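CTP:phosphocholine Cytidylyltransferase (Streptococcus pneumoniae, PDB 1JYK) catalyses the transfer of a cytidylyl group from CTP to phosphocholine, yielding CDP-choline and pyrophosphate. Local coordinates at residues A[58-71]-A[124-137]. Numbering follows the deposited sequence.
Sequences LIEYQIEFLKEKGI and IDADNYLFKNMFRN
N133 lies flat against the ring of F65: its CB sits over the ring centre, 3.7 Å from the F65 centroid, and the amide plane is turned only 17° from the ring. With CG anti to the backbone N (chi1 -166°), the N133 side chain runs antiparallel to that of F65 and brings ND2 to F65 O, a 3.0 Å hydrogen bond to a carbonyl in the last turn of helix 58-68. The other end of the same amide, OD1, accepts from F135 N and closes an Asx turn, so both ends of the group are tied. At the rim of the F65 ring, CE1 meets L130 O at 3.3 Å, with L130 CB close by.

Further inward, L66 sets CD2 over one face of the F135 ring, 3.9 Å from its centroid, while the selenium of M134 lies toward the rim of the opposite face. Toward the helix start, the edge of Y129 points into the face of Y61 in a T-shaped pair, planes 73° apart. Between these aromatic groups Q62, extended beyond CG, carries NE2 to the short link between strands 121-125 and 128-130, donating to D125 O at 3.0 Å on a lone pair and weakly to N128 O. A water joins N128 O to L58 O.

The helix, which ends in a Schellman motif at G70, thus seats on the chain leaving central strand 121-125 of the nucleotidyltransferase fold. Amid aromatic and aliphatic packing, two amides bond backbone carbonyls across the contact, while buried Q62 OE1 has no partner in the model, a probable polar cost of that anchoring.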
ATOM      1  N   LEU A  58      12.564   6.484   1.984  1.00 15.43           N
ATOM      2  CA  LEU A  58      11.740   5.759   1.022  1.00 14.55           C
ATOM      3  C   LEU A  58      10.451   6.468   0.622  1.00 13.30           C
ATOM      4  O   LEU A  58      10.130   6.566  -0.560  1.00 13.71           O
ATOM      5  CB  LEU A  58      11.374   4.380   1.574  1.00 16.61           C
ATOM      6  CG  LEU A  58      12.404   3.260   1.449  1.00 18.26           C
ATOM      7  CD1 LEU A  58      11.892   2.037   2.193  1.00 19.53           C
ATOM      8  CD2 LEU A  58      12.648   2.933  -0.006  1.00 17.69           C
ATOM      9  N   ILE A  59       9.705   6.954   1.609  1.00 12.78           N
ATOM     10  CA  ILE A  59       8.435   7.607   1.328  1.00 12.73           C
ATOM     11  C   ILE A  59       8.552   8.856   0.450  1.00 12.74           C
ATOM     12  O   ILE A  59       7.611   9.200  -0.271  1.00 12.79           O
ATOM     13  CB  ILE A  59       7.687   7.954   2.650  1.00 13.12           C
ATOM     14  CG1 ILE A  59       6.208   8.213   2.356  1.00 12.86           C
ATOM     15  CG2 ILE A  59       8.336   9.151   3.332  1.00 11.98           C
ATOM     16  CD1 ILE A  59       5.324   8.130   3.589  1.00 14.17           C
ATOM     17  N   GLU A  60       9.696   9.536   0.502  1.00 13.46           N
ATOM     18  CA  GLU A  60       9.880  10.736  -0.313  1.00 13.80           C
ATOM     19  C   GLU A  60       9.875  10.402  -1.808  1.00 13.39           C
ATOM     20  O   GLU A  60       9.357  11.167  -2.618  1.00 13.78           O
ATOM     21  CB  GLU A  60      11.179  11.450   0.074  1.00 14.71           C
ATOM     22  CG  GLU A  60      11.062  12.184   1.404  1.00 15.78           C
ATOM     23  CD  GLU A  60      12.259  13.070   1.721  1.00 17.85           C
ATOM     24  OE1 GLU A  60      13.172  13.197   0.875  1.00 16.30           O
ATOM     25  OE2 GLU A  60      12.279  13.641   2.829  1.00 18.68           O
ATOM     26  N   TYR A  61      10.446   9.261  -2.178  1.00 13.08           N
ATOM     27  CA  TYR A  61      10.448   8.863  -3.581  1.00 13.13           C
ATOM     28  C   TYR A  61       9.006   8.698  -4.053  1.00 12.45           C
ATOM     29  O   TYR A  61       8.656   9.099  -5.157  1.00 13.45           O
ATOM     30  CB  TYR A  61      11.181   7.533  -3.767  1.00 13.16           C
ATOM     31  CG  TYR A  61      12.679   7.609  -3.589  1.00 13.53           C
ATOM     32  CD1 TYR A  61      13.278   7.212  -2.395  1.00 12.98           C
ATOM     33  CD2 TYR A  61      13.507   8.031  -4.635  1.00 14.77           C
ATOM     34  CE1 TYR A  61      14.662   7.226  -2.242  1.00 14.32           C
ATOM     35  CE2 TYR A  61      14.898   8.050  -4.493  1.00 15.29           C
ATOM     36  CZ  TYR A  61      15.466   7.645  -3.296  1.00 15.22           C
ATOM     37  OH  TYR A  61      16.831   7.647  -3.145  1.00 15.92           O
ATOM     38  N   GLN A  62       8.176   8.099  -3.203  1.00 12.55           N
ATOM     39  CA  GLN A  62       6.774   7.867  -3.531  1.00 12.04           C
ATOM     40  C   GLN A  62       5.987   9.170  -3.619  1.00 12.43           C
ATOM     41  O   GLN A  62       5.261   9.395  -4.586  1.00 13.34           O
ATOM     42  CB  GLN A  62       6.131   6.945  -2.490  1.00 12.45           C
ATOM     43  CG  GLN A  62       6.854   5.606  -2.312  1.00 14.04           C
ATOM     44  CD  GLN A  62       6.241   4.751  -1.207  1.00 15.99           C
ATOM     45  OE1 GLN A  62       5.633   5.265  -0.264  1.00 15.93           O
ATOM     46  NE2 GLN A  62       6.397   3.438  -1.324  1.00 17.31           N
ATOM     47  N   ILE A  63       6.127  10.022  -2.603  1.00 12.68           N
ATOM     48  CA  ILE A  63       5.433  11.311  -2.570  1.00 12.82           C
ATOM     49  C   ILE A  63       5.771  12.161  -3.808  1.00 12.39           C
ATOM     50  O   ILE A  63       4.888  12.775  -4.414  1.00 12.54           O
ATOM     51  CB  ILE A  63       5.802  12.112  -1.283  1.00 12.63           C
ATOM     52  CG1 ILE A  63       5.132  11.479  -0.057  1.00 11.79           C
ATOM     53  CG2 ILE A  63       5.332  13.554  -1.403  1.00 13.18           C
ATOM     54  CD1 ILE A  63       5.727  11.932   1.268  1.00 12.51           C
ATOM     55  N   GLU A  64       7.046  12.183  -4.189  1.00 12.95           N
ATOM     56  CA  GLU A  64       7.469  12.969  -5.347  1.00 13.87           C
ATOM     57  C   GLU A  64       6.896  12.416  -6.655  1.00 14.44           C
ATOM     58  O   GLU A  64       6.516  13.186  -7.537  1.00 14.27           O
ATOM     59  CB  GLU A  64       8.998  13.053  -5.388  1.00 13.18           C
ATOM     60  CG  GLU A  64       9.515  14.082  -4.395  1.00 14.41           C
ATOM     61  CD  GLU A  64      11.017  14.065  -4.210  1.00 16.78           C
ATOM     62  OE1 GLU A  64      11.473  14.402  -3.097  1.00 17.72           O
ATOM     63  OE2 GLU A  64      11.744  13.729  -5.164  1.00 16.76           O
ATOM     64  N   PHE A  65       6.821  11.091  -6.772  1.00 14.73           N
ATOM     65  CA  PHE A  65       6.255  10.461  -7.964  1.00 13.58           C
ATOM     66  C   PHE A  65       4.803  10.897  -8.086  1.00 12.94           C
ATOM     67  O   PHE A  65       4.330  11.247  -9.164  1.00 13.41           O
ATOM     68  CB  PHE A  65       6.299   8.935  -7.842  1.00 14.51           C
ATOM     69  CG  PHE A  65       7.505   8.299  -8.482  1.00 16.92           C
ATOM     70  CD1 PHE A  65       7.759   6.942  -8.306  1.00 17.19           C
ATOM     71  CD2 PHE A  65       8.384   9.047  -9.262  1.00 16.96           C
ATOM     72  CE1 PHE A  65       8.866   6.340  -8.896  1.00 17.00           C
ATOM     73  CE2 PHE A  65       9.491   8.452  -9.854  1.00 17.05           C
ATOM     74  CZ  PHE A  65       9.732   7.097  -9.669  1.00 17.06           C
ATOM     75  N   LEU A  66       4.101  10.874  -6.957  1.00 11.97           N
ATOM     76  CA  LEU A  66       2.697  11.250  -6.912  1.00 12.82           C
ATOM     77  C   LEU A  66       2.451  12.698  -7.319  1.00 13.66           C
ATOM     78  O   LEU A  66       1.609  12.976  -8.172  1.00 13.85           O
ATOM     79  CB  LEU A  66       2.150  11.030  -5.505  1.00 13.78           C
ATOM     80  CG  LEU A  66       1.892   9.575  -5.120  1.00 12.92           C
ATOM     81  CD1 LEU A  66       1.863   9.445  -3.596  1.00 11.76           C
ATOM     82  CD2 LEU A  66       0.572   9.117  -5.739  1.00 12.54           C
ATOM     83  N   LYS A  67       3.187  13.618  -6.703  1.00 15.24           N
ATOM     84  CA  LYS A  67       3.028  15.034  -7.005  1.00 16.14           C
ATOM     85  C   LYS A  67       3.438  15.360  -8.437  1.00 17.06           C
ATOM     86  O   LYS A  67       2.886  16.273  -9.050  1.00 18.04           O
ATOM     87  CB  LYS A  67       3.829  15.867  -6.003  1.00 16.63           C
ATOM     88  CG  LYS A  67       3.444  15.547  -4.565  1.00 18.45           C
ATOM     89  CD  LYS A  67       3.747  16.691  -3.630  1.00 20.19           C
ATOM     90  CE  LYS A  67       2.646  17.722  -3.666  1.00 19.11           C
ATOM     91  NZ  LYS A  67       3.118  18.954  -3.018  1.00 17.18           N
ATOM     92  N   GLU A  68       4.398  14.613  -8.972  1.00 17.71           N
ATOM     93  CA  GLU A  68       4.839  14.832 -10.346  1.00 20.09           C
ATOM     94  C   GLU A  68       3.667  14.572 -11.283  1.00 19.78           C
ATOM     95  O   GLU A  68       3.616  15.107 -12.393  1.00 19.65           O
ATOM     96  CB  GLU A  68       5.976  13.877 -10.702  1.00 23.09           C
ATOM     97  CG  GLU A  68       7.323  14.547 -10.882  1.00 32.24           C
ATOM     98  CD  GLU A  68       8.464  13.696 -10.358  1.00 35.74           C
ATOM     99  OE1 GLU A  68       8.672  12.583 -10.891  1.00 36.09           O
ATOM    100  OE2 GLU A  68       9.149  14.143  -9.410  1.00 38.07           O
ATOM    101  N   LYS A  69       2.729  13.744 -10.824  1.00 18.63           N
ATOM    102  CA  LYS A  69       1.555  13.383 -11.611  1.00 18.16           C
ATOM    103  C   LYS A  69       0.306  14.163 -11.237  1.00 18.69           C
ATOM    104  O   LYS A  69      -0.786  13.882 -11.740  1.00 19.45           O
ATOM    105  CB  LYS A  69       1.281  11.890 -11.472  1.00 18.93           C
ATOM    106  CG  LYS A  69       2.385  11.031 -12.028  1.00 19.84           C
ATOM    107  CD  LYS A  69       2.358  11.053 -13.534  1.00 23.34           C
ATOM    108  CE  LYS A  69       3.662  10.559 -14.120  1.00 24.51           C
ATOM    109  NZ  LYS A  69       3.617  10.640 -15.604  1.00 28.69           N
ATOM    110  N   GLY A  70       0.458  15.138 -10.346  1.00 17.80           N
ATOM    111  CA  GLY A  70      -0.682  15.939  -9.953  1.00 18.04           C
ATOM    112  C   GLY A  70      -1.537  15.370  -8.838  1.00 18.37           C
ATOM    113  O   GLY A  70      -2.606  15.912  -8.540  1.00 19.73           O
ATOM    114  N   ILE A  71      -1.091  14.283  -8.221  1.00 16.38           N
ATOM    115  CA  ILE A  71      -1.847  13.697  -7.124  1.00 16.03           C
ATOM    116  C   ILE A  71      -1.268  14.321  -5.861  1.00 16.63           C
ATOM    117  O   ILE A  71      -0.377  13.771  -5.217  1.00 16.54           O
ATOM    118  CB  ILE A  71      -1.711  12.163  -7.113  1.00 16.14           C
ATOM    119  CG1 ILE A  71      -2.173  11.602  -8.465  1.00 14.44           C
ATOM    120  CG2 ILE A  71      -2.560  11.575  -5.993  1.00 14.80           C
ATOM    121  CD1 ILE A  71      -1.558  10.274  -8.823  1.00 15.05           C
ATOM    122  N   ILE A 124      -0.934   2.828  -0.952  1.00 13.42           N
ATOM    123  CA  ILE A 124       0.460   2.479  -1.161  1.00 12.76           C
ATOM    124  C   ILE A 124       1.184   2.009   0.090  1.00 13.98           C
ATOM    125  O   ILE A 124       1.069   2.628   1.145  1.00 13.64           O
ATOM    126  CB  ILE A 124       1.208   3.705  -1.725  1.00 13.51           C
ATOM    127  CG1 ILE A 124       0.538   4.141  -3.027  1.00 14.19           C
ATOM    128  CG2 ILE A 124       2.689   3.395  -1.920  1.00 13.69           C
ATOM    129  CD1 ILE A 124       0.491   5.640  -3.214  1.00 16.48           C
ATOM    130  N   ASP A 125       1.927   0.915  -0.034  1.00 14.25           N
ATOM    131  CA  ASP A 125       2.706   0.399   1.087  1.00 17.16           C
ATOM    132  C   ASP A 125       3.971   1.247   1.098  1.00 18.30           C
ATOM    133  O   ASP A 125       4.567   1.484   0.050  1.00 17.20           O
ATOM    134  CB  ASP A 125       3.086  -1.066   0.867  1.00 19.75           C
ATOM    135  CG  ASP A 125       1.919  -2.022   1.077  1.00 22.18           C
ATOM    136  OD1 ASP A 125       0.850  -1.601   1.575  1.00 23.05           O
ATOM    137  OD2 ASP A 125       2.084  -3.214   0.736  1.00 25.37           O
ATOM    138  N   ALA A 126       4.385   1.692   2.282  1.00 19.99           N
ATOM    139  CA  ALA A 126       5.560   2.545   2.399  1.00 20.90           C
ATOM    140  C   ALA A 126       6.915   1.844   2.377  1.00 22.10           C
ATOM    141  O   ALA A 126       7.946   2.515   2.324  1.00 24.65           O
ATOM    142  CB  ALA A 126       5.447   3.402   3.662  1.00 22.20           C
ATOM    143  N   ASP A 127       6.935   0.514   2.413  1.00 21.59           N
ATOM    144  CA  ASP A 127       8.210  -0.204   2.408  1.00 22.86           C
ATOM    145  C   ASP A 127       8.637  -0.770   1.054  1.00 22.19           C
ATOM    146  O   ASP A 127       9.285  -1.817   0.980  1.00 24.09           O
ATOM    147  CB  ASP A 127       8.192  -1.328   3.441  1.00 25.28           C
ATOM    148  CG  ASP A 127       6.934  -2.159   3.371  1.00 28.13           C
ATOM    149  OD1 ASP A 127       6.242  -2.124   2.331  1.00 29.34           O
ATOM    150  OD2 ASP A 127       6.641  -2.851   4.367  1.00 30.33           O
ATOM    151  N   ASN A 128       8.273  -0.075  -0.015  1.00 19.85           N
ATOM    152  CA  ASN A 128       8.640  -0.492  -1.357  1.00 18.32           C
ATOM    153  C   ASN A 128       9.369   0.650  -2.040  1.00 17.71           C
ATOM    154  O   ASN A 128       9.071   1.821  -1.797  1.00 19.03           O
ATOM    155  CB  ASN A 128       7.396  -0.822  -2.181  1.00 18.87           C
ATOM    156  CG  ASN A 128       6.777  -2.149  -1.796  1.00 20.93           C
ATOM    157  OD1 ASN A 128       7.467  -3.054  -1.329  1.00 23.95           O
ATOM    158  ND2 ASN A 128       5.468  -2.268  -1.984  1.00 20.60           N
ATOM    159  N   TYR A 129      10.331   0.313  -2.883  1.00 16.78           N
ATOM    160  CA  TYR A 129      11.041   1.324  -3.642  1.00 16.64           C
ATOM    161  C   TYR A 129      10.493   1.202  -5.064  1.00 17.64           C
ATOM    162  O   TYR A 129      10.532   0.121  -5.661  1.00 17.22           O
ATOM    163  CB  TYR A 129      12.545   1.060  -3.641  1.00 14.57           C
ATOM    164  CG  TYR A 129      13.310   2.069  -4.467  1.00 16.55           C
ATOM    165  CD1 TYR A 129      13.653   1.799  -5.794  1.00 16.49           C
ATOM    166  CD2 TYR A 129      13.669   3.305  -3.929  1.00 16.73           C
ATOM    167  CE1 TYR A 129      14.335   2.737  -6.565  1.00 16.29           C
ATOM    168  CE2 TYR A 129      14.349   4.249  -4.690  1.00 17.24           C
ATOM    169  CZ  TYR A 129      14.679   3.958  -6.005  1.00 17.90           C
ATOM    170  OH  TYR A 129      15.366   4.887  -6.750  1.00 19.09           O
ATOM    171  N   LEU A 130       9.978   2.299  -5.603  1.00 17.82           N
ATOM    172  CA  LEU A 130       9.413   2.283  -6.948  1.00 17.85           C
ATOM    173  C   LEU A 130      10.423   2.722  -8.004  1.00 18.91           C
ATOM    174  O   LEU A 130      10.834   3.883  -8.031  1.00 19.58           O
ATOM    175  CB  LEU A 130       8.173   3.186  -7.002  1.00 17.70           C
ATOM    176  CG  LEU A 130       7.180   2.996  -5.847  1.00 17.38           C
ATOM    177  CD1 LEU A 130       6.108   4.053  -5.899  1.00 17.70           C
ATOM    178  CD2 LEU A 130       6.566   1.615  -5.927  1.00 17.78           C
ATOM    179  N   PHE A 131      10.825   1.793  -8.867  1.00 19.37           N
ATOM    180  CA  PHE A 131      11.779   2.109  -9.927  1.00 20.20           C
ATOM    181  C   PHE A 131      11.116   2.864 -11.077  1.00 21.45           C
ATOM    182  O   PHE A 131      11.784   3.553 -11.840  1.00 23.83           O
ATOM    183  CB  PHE A 131      12.423   0.830 -10.464  1.00 18.93           C
ATOM    184  CG  PHE A 131      13.619   0.383  -9.678  1.00 18.57           C
ATOM    185  CD1 PHE A 131      14.880   0.917  -9.940  1.00 18.90           C
ATOM    186  CD2 PHE A 131      13.485  -0.556  -8.660  1.00 18.78           C
ATOM    187  CE1 PHE A 131      15.992   0.519  -9.196  1.00 19.09           C
ATOM    188  CE2 PHE A 131      14.586  -0.958  -7.914  1.00 18.89           C
ATOM    189  CZ  PHE A 131      15.843  -0.420  -8.182  1.00 18.83           C
ATOM    190  N   LYS A 132       9.799   2.735 -11.199  1.00 21.80           N
ATOM    191  CA  LYS A 132       9.071   3.404 -12.265  1.00 22.14           C
ATOM    192  C   LYS A 132       7.832   4.101 -11.725  1.00 21.12           C
ATOM    193  O   LYS A 132       7.223   3.615 -10.767  1.00 20.32           O
ATOM    194  CB  LYS A 132       8.663   2.383 -13.331  1.00 26.24           C
ATOM    195  CG  LYS A 132       9.837   1.777 -14.092  1.00 31.61           C
ATOM    196  CD  LYS A 132       9.680   1.950 -15.596  1.00 36.43           C
ATOM    197  CE  LYS A 132       8.885   0.804 -16.204  1.00 39.80           C
ATOM    198  NZ  LYS A 132       8.576   1.030 -17.649  1.00 42.51           N
ATOM    199  N   ASN A 133       7.474   5.238 -12.335  1.00 18.90           N
ATOM    200  CA  ASN A 133       6.285   5.995 -11.937  1.00 18.23           C
ATOM    201  C   ASN A 133       5.034   5.577 -12.714  1.00 17.16           C
ATOM    202  O   ASN A 133       4.706   6.019 -13.804  1.00 17.73           O
ATOM    203  CB  ASN A 133       6.476   7.497 -12.065  1.00 16.25           C
ATOM    204  CG  ASN A 133       5.382   8.268 -11.342  1.00 17.33           C
ATOM    205  OD1 ASN A 133       4.426   7.676 -10.825  1.00 15.69           O
ATOM    206  ND2 ASN A 133       5.515   9.588 -11.299  1.00 16.26           N
HETATM  207  N   MSE A 134       4.367   4.711 -12.008  1.00 18.17           N
HETATM  208  CA  MSE A 134       3.159   3.940 -12.191  1.00 19.18           C
HETATM  209  C   MSE A 134       1.881   4.768 -12.065  1.00 18.58           C
HETATM  210  O   MSE A 134       0.839   4.436 -12.639  1.00 17.57           O
HETATM  211  CB  MSE A 134       3.358   3.188 -10.982  1.00 26.55           C
HETATM  212  CG  MSE A 134       2.539   2.342 -10.297  1.00 26.01           C
HETATM  213 SE   MSE A 134       3.912   2.374  -9.156  1.00 32.25          SE
HETATM  214  CE  MSE A 134       4.975   0.813  -9.962  1.00 28.10           C
ATOM    215  N   PHE A 135       1.965   5.790 -11.221  1.00 16.69           N
ATOM    216  CA  PHE A 135       0.828   6.632 -10.905  1.00 15.51           C
ATOM    217  C   PHE A 135       0.290   7.485 -12.030  1.00 16.07           C
ATOM    218  O   PHE A 135       1.047   8.076 -12.797  1.00 16.11           O
ATOM    219  CB  PHE A 135       1.175   7.516  -9.705  1.00 14.14           C
ATOM    220  CG  PHE A 135       1.662   6.742  -8.517  1.00 14.56           C
ATOM    221  CD1 PHE A 135       0.833   5.804  -7.893  1.00 15.26           C
ATOM    222  CD2 PHE A 135       2.955   6.924  -8.031  1.00 14.15           C
ATOM    223  CE1 PHE A 135       1.289   5.056  -6.802  1.00 15.41           C
ATOM    224  CE2 PHE A 135       3.425   6.181  -6.939  1.00 15.32           C
ATOM    225  CZ  PHE A 135       2.588   5.245  -6.324  1.00 15.61           C
ATOM    226  N   ARG A 136      -1.032   7.529 -12.126  1.00 17.42           N
ATOM    227  CA  ARG A 136      -1.700   8.356 -13.124  1.00 19.82           C
ATOM    228  C   ARG A 136      -2.993   8.895 -12.534  1.00 19.47           C
ATOM    229  O   ARG A 136      -3.597   8.268 -11.657  1.00 17.49           O
ATOM    230  CB  ARG A 136      -2.010   7.586 -14.413  1.00 22.18           C
ATOM    231  CG  ARG A 136      -1.841   6.089 -14.359  1.00 28.38           C
ATOM    232  CD  ARG A 136      -1.720   5.513 -15.767  1.00 30.13           C
ATOM    233  NE  ARG A 136      -2.318   6.389 -16.775  1.00 35.85           N
ATOM    234  CZ  ARG A 136      -1.684   6.837 -17.861  1.00 37.11           C
ATOM    235  NH1 ARG A 136      -0.421   6.496 -18.089  1.00 37.35           N
ATOM    236  NH2 ARG A 136      -2.312   7.637 -18.720  1.00 37.44           N
ATOM    237  N   ASN A 137      -3.415  10.063 -13.015  1.00 19.73           N
ATOM    238  CA  ASN A 137      -4.642  10.669 -12.514  1.00 21.73           C
ATOM    239  C   ASN A 137      -5.849  10.452 -13.433  1.00 21.01           C
ATOM    240  O   ASN A 137      -6.872  11.118 -13.284  1.00 21.58           O
ATOM    241  CB  ASN A 137      -4.425  12.171 -12.243  1.00 21.57           C
ATOM    242  CG  ASN A 137      -4.198  12.988 -13.516  1.00 22.20           C
ATOM    243  OD1 ASN A 137      -4.050  12.448 -14.611  1.00 23.01           O
ATOM    244  ND2 ASN A 137      -4.173  14.308 -13.362  1.00 23.21           N
TER
HETATM  245  O   HOH W   1      10.153   4.428  -2.181  1.00 17.05           O
HETATM  246  O   HOH W   2      17.599   6.637  -6.227  1.00 37.84           O
HETATM  247  O   HOH W   3      -4.580  15.356 -10.401  1.00 39.24           O